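Side-chain contacts in tRNA (guanine-N(1)-)-methyltransferase (Aquifex aeolicus, PDB 1OY5), which probably methylates guanosine-37 of various tRNAs at N1, using S-adenosyl-L-methionine as the methyl donor: residues 24-27 with 28-31; 185-189 with 190-194; 226-229 with 230-234. All coordinates share one frame; numbering follows the deposited sequence.

Contact 1: 24-27 with 28-31; sequences YGIV and KQAI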
ATOM      1  N   TYR A  24      12.474   8.662   5.533  1.00 21.63           N
ATOM      2  CA  TYR A  24      11.533   9.333   6.435  1.00 21.20           C
ATOM      3  C   TYR A  24      10.796   8.388   7.332  1.00 20.63           C
ATOM      4  O   TYR A  24      10.810   7.176   7.131  1.00 21.02           O
ATOM      5  CB  TYR A  24      10.494  10.132   5.629  1.00 21.12           C
ATOM      6  CG  TYR A  24      11.095  11.001   4.579  1.00 18.29           C
ATOM      7  CD1 TYR A  24      11.301  10.514   3.312  1.00 17.47           C
ATOM      8  CD2 TYR A  24      11.489  12.287   4.862  1.00 16.73           C
ATOM      9  CE1 TYR A  24      11.853  11.288   2.331  1.00 16.51           C
ATOM     10  CE2 TYR A  24      12.059  13.090   3.881  1.00 16.94           C
ATOM     11  CZ  TYR A  24      12.252  12.572   2.619  1.00 16.92           C
ATOM     12  OH  TYR A  24      12.834  13.329   1.620  1.00 18.85           O
ATOM     13  N   GLY A  25      10.135   8.956   8.314  1.00 19.79           N
ATOM     14  CA  GLY A  25       9.314   8.163   9.193  1.00 20.50           C
ATOM     15  C   GLY A  25      10.027   7.085   9.982  1.00 20.55           C
ATOM     16  O   GLY A  25      11.194   7.198  10.313  1.00 21.52           O
ATOM     17  N   ILE A  26       9.273   6.048  10.296  1.00 20.81           N
ATOM     18  CA  ILE A  26       9.693   4.961  11.135  1.00 21.17           C
ATOM     19  C   ILE A  26      10.743   4.129  10.468  1.00 20.73           C
ATOM     20  O   ILE A  26      11.544   3.519  11.130  1.00 21.20           O
ATOM     21  CB  ILE A  26       8.462   4.111  11.492  1.00 21.25           C
ATOM     22  CG1 ILE A  26       7.332   5.020  11.966  1.00 22.55           C
ATOM     23  CG2 ILE A  26       8.745   3.179  12.607  1.00 22.75           C
ATOM     24  CD1 ILE A  26       7.762   6.101  12.928  1.00 23.67           C
ATOM     25  N   VAL A  27      10.747   4.083   9.151  1.00 21.18           N
ATOM     26  CA  VAL A  27      11.728   3.261   8.466  1.00 20.74           C
ATOM     27  C   VAL A  27      13.085   3.905   8.653  1.00 21.14           C
ATOM     28  O   VAL A  27      14.072   3.223   8.890  1.00 21.72           O
ATOM     29  CB  VAL A  27      11.406   3.033   6.982  1.00 19.95           C
ATOM     30  CG1 VAL A  27      12.617   2.435   6.246  1.00 19.71           C
ATOM     31  CG2 VAL A  27      10.252   2.104   6.875  1.00 19.64           C
ATOM     32  N   LYS A  28      13.129   5.224   8.587  1.00 21.33           N
ATOM     33  CA  LYS A  28      14.386   5.934   8.754  1.00 21.90           C
ATOM     34  C   LYS A  28      14.898   5.806  10.185  1.00 21.30           C
ATOM     35  O   LYS A  28      16.069   5.640  10.416  1.00 21.85           O
ATOM     36  CB  LYS A  28      14.210   7.383   8.369  1.00 21.73           C
ATOM     37  CG  LYS A  28      15.405   8.245   8.561  1.00 25.22           C
ATOM     38  CD  LYS A  28      14.915   9.734   8.720  1.00 30.60           C
ATOM     39  CE  LYS A  28      16.032  10.691   9.143  1.00 31.85           C
ATOM     40  NZ  LYS A  28      15.481  11.885   9.859  1.00 33.87           N
ATOM     41  N   GLN A  29      13.995   5.872  11.136  1.00 21.12           N
ATOM     42  CA  GLN A  29      14.310   5.706  12.532  1.00 21.30           C
ATOM     43  C   GLN A  29      14.889   4.305  12.759  1.00 21.01           C
ATOM     44  O   GLN A  29      15.972   4.150  13.339  1.00 21.07           O
ATOM     45  CB  GLN A  29      13.019   5.873  13.310  1.00 22.01           C
ATOM     46  CG  GLN A  29      13.143   5.885  14.759  1.00 24.67           C
ATOM     47  CD  GLN A  29      11.889   6.413  15.382  1.00 30.48           C
ATOM     48  OE1 GLN A  29      11.323   7.405  14.885  1.00 34.22           O
ATOM     49  NE2 GLN A  29      11.434   5.771  16.478  1.00 33.21           N
ATOM     50  N   ALA A  30      14.195   3.281  12.273  1.00 19.93           N
ATOM     51  CA  ALA A  30      14.701   1.925  12.389  1.00 19.92           C
ATOM     52  C   ALA A  30      16.121   1.818  11.790  1.00 19.59           C
ATOM     53  O   ALA A  30      17.020   1.161  12.363  1.00 19.14           O
ATOM     54  CB  ALA A  30      13.769   0.957  11.709  1.00 19.98           C
ATOM     55  N   ILE A  31      16.312   2.450  10.634  1.00 18.87           N
ATOM     56  CA  ILE A  31      17.588   2.394   9.969  1.00 18.82           C
ATOM     57  C   ILE A  31      18.577   3.181  10.822  1.00 19.39           C
ATOM     58  O   ILE A  31      19.679   2.732  11.101  1.00 19.13           O
ATOM     59  CB  ILE A  31      17.509   2.923   8.521  1.00 18.60           C
ATOM     60  CG1 ILE A  31      16.904   1.876   7.601  1.00 18.78           C
ATOM     61  CG2 ILE A  31      18.872   3.259   7.955  1.00 16.36           C
ATOM     62  CD1 ILE A  31      16.395   2.524   6.263  1.00 20.90           C
TER
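The carbonyl oxygen of Gly25 takes two backbone N-H groups in the first part of helix 25-33: Gln29 N binds Gly25 O at 3.2 Å, in the carbonyl plane, and Lys28 N adds a weak, strongly bent bond. Lys28 N is shared, for it also makes a weak bond to Tyr24 O. The positive phi of Gly25 (61°) favours glycine. This helix lies on the crossover from strand 6-12 to the parallel neighbouring strand 36-42. The bonding becomes regular with Ala30 N to Ile26 O, 2.9 Å and nearly straight, followed by Ile31 N to Val27 O at the same length of 2.9 Å. The methyl of Ala30 sits beside the first of these acceptors, its CB 3.4 Å from Ile26 O. Val27 and Ile26 reach out to helix 143-155, at Ile150 and Arg155, while the Tyr24 hydroxyl bonds His16 of the second subunit. One turn separates Val27 from Ile31, whose side chains cross obliquely. CG1 of Val27 is anti to its own nitrogen (chi1 167°), on the side facing the next turn, where it meets Ile31 CD1 at 3.8 Å.

Contact 2: 185-189 with 190-194; sequences PREYR and GMKVP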
ATOM      1  N   PRO A 185      -5.923  22.395  20.362  1.00 31.52           N
ATOM      2  CA  PRO A 185      -6.989  23.359  20.099  1.00 31.34           C
ATOM      3  C   PRO A 185      -8.341  22.969  20.715  1.00 31.01           C
ATOM      4  O   PRO A 185      -9.116  22.236  20.121  1.00 30.83           O
ATOM      5  CB  PRO A 185      -7.021  23.413  18.578  1.00 31.68           C
ATOM      6  CG  PRO A 185      -5.592  23.251  18.208  1.00 31.37           C
ATOM      7  CD  PRO A 185      -4.951  22.363  19.259  1.00 31.63           C
ATOM      8  N   ARG A 186      -8.615  23.497  21.907  1.00 30.95           N
ATOM      9  CA  ARG A 186      -9.848  23.189  22.650  1.00 30.77           C
ATOM     10  C   ARG A 186     -11.102  23.579  21.873  1.00 29.93           C
ATOM     11  O   ARG A 186     -12.087  22.847  21.850  1.00 29.72           O
ATOM     12  CB  ARG A 186      -9.849  23.895  24.002  1.00 30.93           C
ATOM     13  CG  ARG A 186     -11.106  23.641  24.823  1.00 32.18           C
ATOM     14  CD  ARG A 186     -11.254  24.598  25.984  1.00 34.05           C
ATOM     15  NE  ARG A 186     -12.512  24.471  26.721  1.00 35.86           N
ATOM     16  CZ  ARG A 186     -13.725  24.723  26.224  1.00 36.90           C
ATOM     17  NH1 ARG A 186     -13.885  25.105  24.955  1.00 36.48           N
ATOM     18  NH2 ARG A 186     -14.792  24.586  27.012  1.00 37.19           N
ATOM     19  N   GLU A 187     -11.075  24.755  21.271  1.00 29.21           N
ATOM     20  CA  GLU A 187     -12.161  25.163  20.400  1.00 28.88           C
ATOM     21  C   GLU A 187     -11.569  25.718  19.112  1.00 28.14           C
ATOM     22  O   GLU A 187     -10.643  26.525  19.143  1.00 27.99           O
ATOM     23  CB  GLU A 187     -13.040  26.197  21.081  1.00 29.03           C
ATOM     24  CG  GLU A 187     -14.167  26.729  20.215  1.00 29.81           C
ATOM     25  CD  GLU A 187     -15.129  27.570  21.021  1.00 31.56           C
ATOM     26  OE1 GLU A 187     -16.097  28.123  20.443  1.00 33.61           O
ATOM     27  OE2 GLU A 187     -14.918  27.673  22.252  1.00 32.32           O
ATOM     28  N   TYR A 188     -12.093  25.277  17.978  1.00 27.48           N
ATOM     29  CA  TYR A 188     -11.594  25.750  16.691  1.00 27.13           C
ATOM     30  C   TYR A 188     -12.740  25.936  15.699  1.00 26.65           C
ATOM     31  O   TYR A 188     -13.618  25.091  15.597  1.00 26.34           O
ATOM     32  CB  TYR A 188     -10.560  24.773  16.149  1.00 26.93           C
ATOM     33  CG  TYR A 188      -9.945  25.190  14.839  1.00 26.50           C
ATOM     34  CD1 TYR A 188     -10.246  24.518  13.674  1.00 27.15           C
ATOM     35  CD2 TYR A 188      -9.053  26.245  14.768  1.00 25.45           C
ATOM     36  CE1 TYR A 188      -9.679  24.889  12.469  1.00 26.42           C
ATOM     37  CE2 TYR A 188      -8.487  26.620  13.572  1.00 24.78           C
ATOM     38  CZ  TYR A 188      -8.802  25.936  12.426  1.00 24.80           C
ATOM     39  OH  TYR A 188      -8.235  26.289  11.227  1.00 23.75           O
ATOM     40  N   ARG A 189     -12.741  27.059  14.991  1.00 26.54           N
ATOM     41  CA  ARG A 189     -13.793  27.341  14.022  1.00 26.59           C
ATOM     42  C   ARG A 189     -15.150  27.075  14.649  1.00 26.81           C
ATOM     43  O   ARG A 189     -16.031  26.556  13.978  1.00 27.06           O
ATOM     44  CB  ARG A 189     -13.664  26.444  12.784  1.00 26.56           C
ATOM     45  CG  ARG A 189     -12.350  26.554  12.012  1.00 26.47           C
ATOM     46  CD  ARG A 189     -12.210  27.860  11.309  1.00 25.33           C
ATOM     47  NE  ARG A 189     -11.082  27.979  10.386  1.00 25.17           N
ATOM     48  CZ  ARG A 189     -11.004  27.413   9.172  1.00 25.40           C
ATOM     49  NH1 ARG A 189     -11.961  26.611   8.733  1.00 26.35           N
ATOM     50  NH2 ARG A 189      -9.952  27.651   8.395  1.00 24.10           N
ATOM     51  N   GLY A 190     -15.313  27.386  15.934  1.00 27.09           N
ATOM     52  CA  GLY A 190     -16.567  27.137  16.625  1.00 27.09           C
ATOM     53  C   GLY A 190     -16.766  25.681  17.021  1.00 27.47           C
ATOM     54  O   GLY A 190     -17.694  25.354  17.745  1.00 27.26           O
ATOM     55  N   MET A 191     -15.913  24.790  16.534  1.00 28.00           N
ATOM     56  CA  MET A 191     -16.011  23.385  16.899  1.00 28.56           C
ATOM     57  C   MET A 191     -15.295  23.175  18.235  1.00 28.97           C
ATOM     58  O   MET A 191     -14.116  23.519  18.373  1.00 29.04           O
ATOM     59  CB  MET A 191     -15.433  22.496  15.788  1.00 28.39           C
ATOM     60  CG  MET A 191     -16.333  22.467  14.551  1.00 28.22           C
ATOM     61  SD  MET A 191     -15.691  21.610  13.129  1.00 27.65           S
ATOM     62  CE  MET A 191     -14.569  22.792  12.518  1.00 27.11           C
ATOM     63  N   LYS A 192     -16.006  22.638  19.223  1.00 29.16           N
ATOM     64  CA  LYS A 192     -15.403  22.412  20.530  1.00 29.77           C
ATOM     65  C   LYS A 192     -15.195  20.937  20.832  1.00 29.92           C
ATOM     66  O   LYS A 192     -15.936  20.087  20.341  1.00 30.19           O
ATOM     67  CB  LYS A 192     -16.246  23.038  21.636  1.00 29.83           C
ATOM     68  CG  LYS A 192     -16.381  24.532  21.481  1.00 30.75           C
ATOM     69  CD  LYS A 192     -16.996  25.214  22.700  1.00 30.73           C
ATOM     70  CE  LYS A 192     -18.462  24.891  22.862  1.00 30.44           C
ATOM     71  NZ  LYS A 192     -19.030  25.596  24.040  1.00 30.01           N
ATOM     72  N   VAL A 193     -14.172  20.646  21.632  1.00 29.94           N
ATOM     73  CA  VAL A 193     -13.898  19.287  22.067  1.00 30.03           C
ATOM     74  C   VAL A 193     -14.936  18.886  23.090  1.00 30.17           C
ATOM     75  O   VAL A 193     -15.239  19.662  23.984  1.00 29.95           O
ATOM     76  CB  VAL A 193     -12.541  19.170  22.794  1.00 29.94           C
ATOM     77  CG1 VAL A 193     -12.377  17.767  23.383  1.00 29.91           C
ATOM     78  CG2 VAL A 193     -11.380  19.501  21.865  1.00 30.09           C
ATOM     79  N   PRO A 194     -15.516  17.704  22.934  1.00 30.60           N
ATOM     80  CA  PRO A 194     -16.361  17.122  23.973  1.00 30.69           C
ATOM     81  C   PRO A 194     -15.806  17.374  25.377  1.00 31.12           C
ATOM     82  O   PRO A 194     -14.827  16.769  25.808  1.00 30.81           O
ATOM     83  CB  PRO A 194     -16.354  15.639  23.612  1.00 30.55           C
ATOM     84  CG  PRO A 194     -16.333  15.652  22.131  1.00 30.72           C
ATOM     85  CD  PRO A 194     -15.500  16.864  21.723  1.00 30.62           C
TER
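Glu187 lies alongside Lys192, both chains pointing the same way off one face of the strand pair. Its CB starts 3.8 Å from Lys192 CG; its own CG then runs past the same lysine atom at 3.4 Å. Stretched out with CG anti to the backbone nitrogen (chi1 177°), the chain brings carboxyl CD over Lys192 CG. At the tip, OE2 rests 3.3 Å from Lys192 CD, and OE1 leans toward Gly190 CA. The glutamate, carboxylate included, thus lies on lysine methylenes, while Lys192 NZ stays 4.9 Å from Glu187 OE2, where attraction would probably act only from a distance. Arg186, side by side with Lys192, supplies a long salt bridge from NH1 to Glu187 OE2. These residues belong to a beta hairpin closed by a type I' turn from Tyr188 to Met191, with Arg189 and Gly190 at positive phi. Tyr188 N bonds Met191 O at 2.7 Å, and Val193 N bonds Arg186 O at 3.0 Å. Tyr188 and Met191 occupy the other face. Arg189 CG lies 3.2 Å above the Tyr188 ring plane, toward its rim, and Met191 CE touches Arg189 CB at 3.8 Å. Arg189 NH2 forms a salt bridge with Asp75 of the second subunit.

Contact 3: 226-229 with 230-234; sequences PKDL and TELEK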
ATOM      1  N   PRO A 226     -24.150   2.744   0.699  1.00 37.45           N
ATOM      2  CA  PRO A 226     -23.574   2.351  -0.597  1.00 37.21           C
ATOM      3  C   PRO A 226     -23.260   0.960  -1.080  1.00 36.98           C
ATOM      4  O   PRO A 226     -23.527   0.739  -2.256  1.00 37.11           O
ATOM      5  CB  PRO A 226     -22.315   3.202  -0.647  1.00 37.25           C
ATOM      6  CG  PRO A 226     -22.816   4.498  -0.127  1.00 37.23           C
ATOM      7  CD  PRO A 226     -23.854   4.164   0.934  1.00 37.35           C
ATOM      8  N   LYS A 227     -22.693   0.047  -0.316  1.00 36.66           N
ATOM      9  CA  LYS A 227     -22.397  -1.223  -0.965  1.00 36.35           C
ATOM     10  C   LYS A 227     -23.219  -2.301  -0.284  1.00 36.13           C
ATOM     11  O   LYS A 227     -23.546  -3.339  -0.862  1.00 36.09           O
ATOM     12  CB  LYS A 227     -20.883  -1.475  -1.016  1.00 36.32           C
ATOM     13  CG  LYS A 227     -20.360  -2.636  -0.222  1.00 36.27           C
ATOM     14  CD  LYS A 227     -19.583  -2.201   1.005  1.00 36.16           C
ATOM     15  CE  LYS A 227     -18.335  -1.408   0.635  1.00 36.21           C
ATOM     16  NZ  LYS A 227     -17.390  -1.296   1.780  1.00 36.16           N
ATOM     17  N   ASP A 228     -23.608  -1.960   0.936  1.00 35.91           N
ATOM     18  CA  ASP A 228     -24.413  -2.771   1.827  1.00 35.66           C
ATOM     19  C   ASP A 228     -25.614  -3.441   1.181  1.00 35.56           C
ATOM     20  O   ASP A 228     -25.912  -4.603   1.451  1.00 35.58           O
ATOM     21  CB  ASP A 228     -24.892  -1.845   2.935  1.00 35.59           C
ATOM     22  CG  ASP A 228     -23.750  -1.109   3.595  1.00 35.30           C
ATOM     23  OD1 ASP A 228     -23.201  -1.631   4.585  1.00 35.08           O
ATOM     24  OD2 ASP A 228     -23.317  -0.017   3.171  1.00 34.83           O
ATOM     25  N   LEU A 229     -26.305  -2.707   0.326  1.00 35.41           N
ATOM     26  CA  LEU A 229     -27.504  -3.222  -0.310  1.00 35.30           C
ATOM     27  C   LEU A 229     -27.156  -4.270  -1.376  1.00 35.24           C
ATOM     28  O   LEU A 229     -27.907  -5.221  -1.595  1.00 35.15           O
ATOM     29  CB  LEU A 229     -28.297  -2.064  -0.916  1.00 35.29           C
ATOM     30  CG  LEU A 229     -28.973  -1.070   0.042  1.00 35.22           C
ATOM     31  CD1 LEU A 229     -27.989  -0.476   1.018  1.00 35.32           C
ATOM     32  CD2 LEU A 229     -29.649   0.043  -0.738  1.00 34.99           C
ATOM     33  N   THR A 230     -26.004  -4.095  -2.020  1.00 35.18           N
ATOM     34  CA  THR A 230     -25.566  -4.994  -3.082  1.00 35.13           C
ATOM     35  C   THR A 230     -24.584  -6.054  -2.589  1.00 35.13           C
ATOM     36  O   THR A 230     -24.005  -6.780  -3.397  1.00 35.15           O
ATOM     37  CB  THR A 230     -24.885  -4.182  -4.203  1.00 35.15           C
ATOM     38  OG1 THR A 230     -25.637  -2.991  -4.474  1.00 34.92           O
ATOM     39  CG2 THR A 230     -24.884  -4.952  -5.530  1.00 35.11           C
ATOM     40  N   GLU A 231     -24.381  -6.140  -1.278  1.00 35.06           N
ATOM     41  CA  GLU A 231     -23.441  -7.119  -0.723  1.00 35.04           C
ATOM     42  C   GLU A 231     -23.942  -7.766   0.571  1.00 34.92           C
ATOM     43  O   GLU A 231     -23.702  -8.950   0.807  1.00 34.97           O
ATOM     44  CB  GLU A 231     -22.059  -6.487  -0.518  1.00 35.07           C
ATOM     45  CG  GLU A 231     -21.999  -5.432   0.572  1.00 35.22           C
ATOM     46  CD  GLU A 231     -21.594  -5.980   1.924  1.00 35.40           C
ATOM     47  OE1 GLU A 231     -21.292  -5.166   2.822  1.00 35.41           O
ATOM     48  OE2 GLU A 231     -21.573  -7.218   2.092  1.00 35.71           O
ATOM     49  N   LEU A 232     -24.632  -6.997   1.408  1.00 34.79           N
ATOM     50  CA  LEU A 232     -25.161  -7.531   2.658  1.00 34.72           C
ATOM     51  C   LEU A 232     -26.340  -8.451   2.368  1.00 34.62           C
ATOM     52  O   LEU A 232     -26.642  -9.354   3.147  1.00 34.56           O
ATOM     53  CB  LEU A 232     -25.613  -6.405   3.596  1.00 34.70           C
ATOM     54  CG  LEU A 232     -24.552  -5.426   4.117  1.00 34.81           C
ATOM     55  CD1 LEU A 232     -25.208  -4.351   4.969  1.00 34.63           C
ATOM     56  CD2 LEU A 232     -23.465  -6.132   4.908  1.00 34.95           C
ATOM     57  N   GLU A 233     -26.998  -8.217   1.236  1.00 34.54           N
ATOM     58  CA  GLU A 233     -28.172  -8.990   0.852  1.00 34.52           C
ATOM     59  C   GLU A 233     -27.822 -10.103  -0.130  1.00 34.45           C
ATOM     60  O   GLU A 233     -28.641 -10.982  -0.403  1.00 34.51           O
ATOM     61  CB  GLU A 233     -29.230  -8.063   0.249  1.00 34.57           C
ATOM     62  CG  GLU A 233     -29.695  -6.975   1.209  1.00 34.72           C
ATOM     63  CD  GLU A 233     -30.796  -6.103   0.635  1.00 34.78           C
ATOM     64  OE1 GLU A 233     -31.262  -5.190   1.352  1.00 34.85           O
ATOM     65  OE2 GLU A 233     -31.197  -6.325  -0.528  1.00 34.71           O
ATOM     66  N   LYS A 234     -26.603 -10.063  -0.663  1.00 34.30           N
ATOM     67  CA  LYS A 234     -26.147 -11.091  -1.588  1.00 34.12           C
ATOM     68  C   LYS A 234     -26.003 -12.401  -0.826  1.00 33.99           C
ATOM     69  O   LYS A 234     -26.367 -13.464  -1.323  1.00 33.94           O
ATOM     70  CB  LYS A 234     -24.816 -10.695  -2.224  1.00 34.10           C
ATOM     71  CG  LYS A 234     -24.830  -9.341  -2.911  1.00 33.95           C
ATOM     72  CD  LYS A 234     -25.968  -9.184  -3.912  1.00 33.92           C
ATOM     73  CE  LYS A 234     -27.218  -8.581  -3.279  1.00 33.86           C
ATOM     74  NZ  LYS A 234     -28.349  -8.476  -4.244  1.00 33.77           N
TER
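Leu229 meets the following turn chiefly through its carbonyl oxygen, which faces the side chain of Glu233. The extended glutamate passes this oxygen all the way from CB to OE2, and a carboxylate oxygen, an unfavourable neighbour for a carbonyl, thereby comes near: Glu233 OE2 is 3.6 Å from Leu229 O. Asp228 and Leu232 run side by side and point the same way. Leu232 CD1 lies against Asp228 CB, with Asp228 OD1 beside the same methyl, so the carboxylate is flanked by an apolar branch. Toward Glu231 the surroundings of the Asp228 carboxylate are less favourable: Asp228 OD1 and Glu231 OE1 are 4.4 Å apart, like charges that would probably disfavour each other. Thr230, next in order, donates its backbone N to Lys227 O at 2.8 Å in a weak, bent bond, and its CB stays close to that oxygen. Glu231 covers Lys227 from the next position. Its CG stands between the backbone nitrogen and the carbonyl carbon (chi1 68°), which directs the chain across the lysine, and Glu231 OE1 comes to 3.9 Å from Lys227 CD. Cutting Glu231 back to an alanine would remove CG and the carboxylate, and would probably uncover the aliphatic part of Lys227 and take away the negative charge of Glu231 OE1, 5.6 Å from Lys227 NZ. That ammonium already has a partner in Asp223, with which it forms a salt bridge, and the lysine chain also packs on Lys99 of the second subunit. The whole is an irregular helical turn near the carboxyl end of the modelled chain, helical in its backbone angles from Leu232 to Lys234 but without the regular bonds.

Contact 1 is the partly buried one of the three, set in a helix packed against strand 36-42 and helix 143-155 of the parallel-sheet region; contacts 2 and 3 lie at the surface, in the later part of the chain. No two share an element, and their centres are 33 to 41 Å apart, with contacts 1 and 3 on opposite sides of the chain's centre. Regular helical bonding and aliphatic packing dominate 24-31, hairpin bonds with charged chains laid along one another dominate 185-194, and 226-234 has mostly weak or less certain backbone bonds, with like as well as opposite charges nearby. All three reach the second subunit, the last through a single lysine.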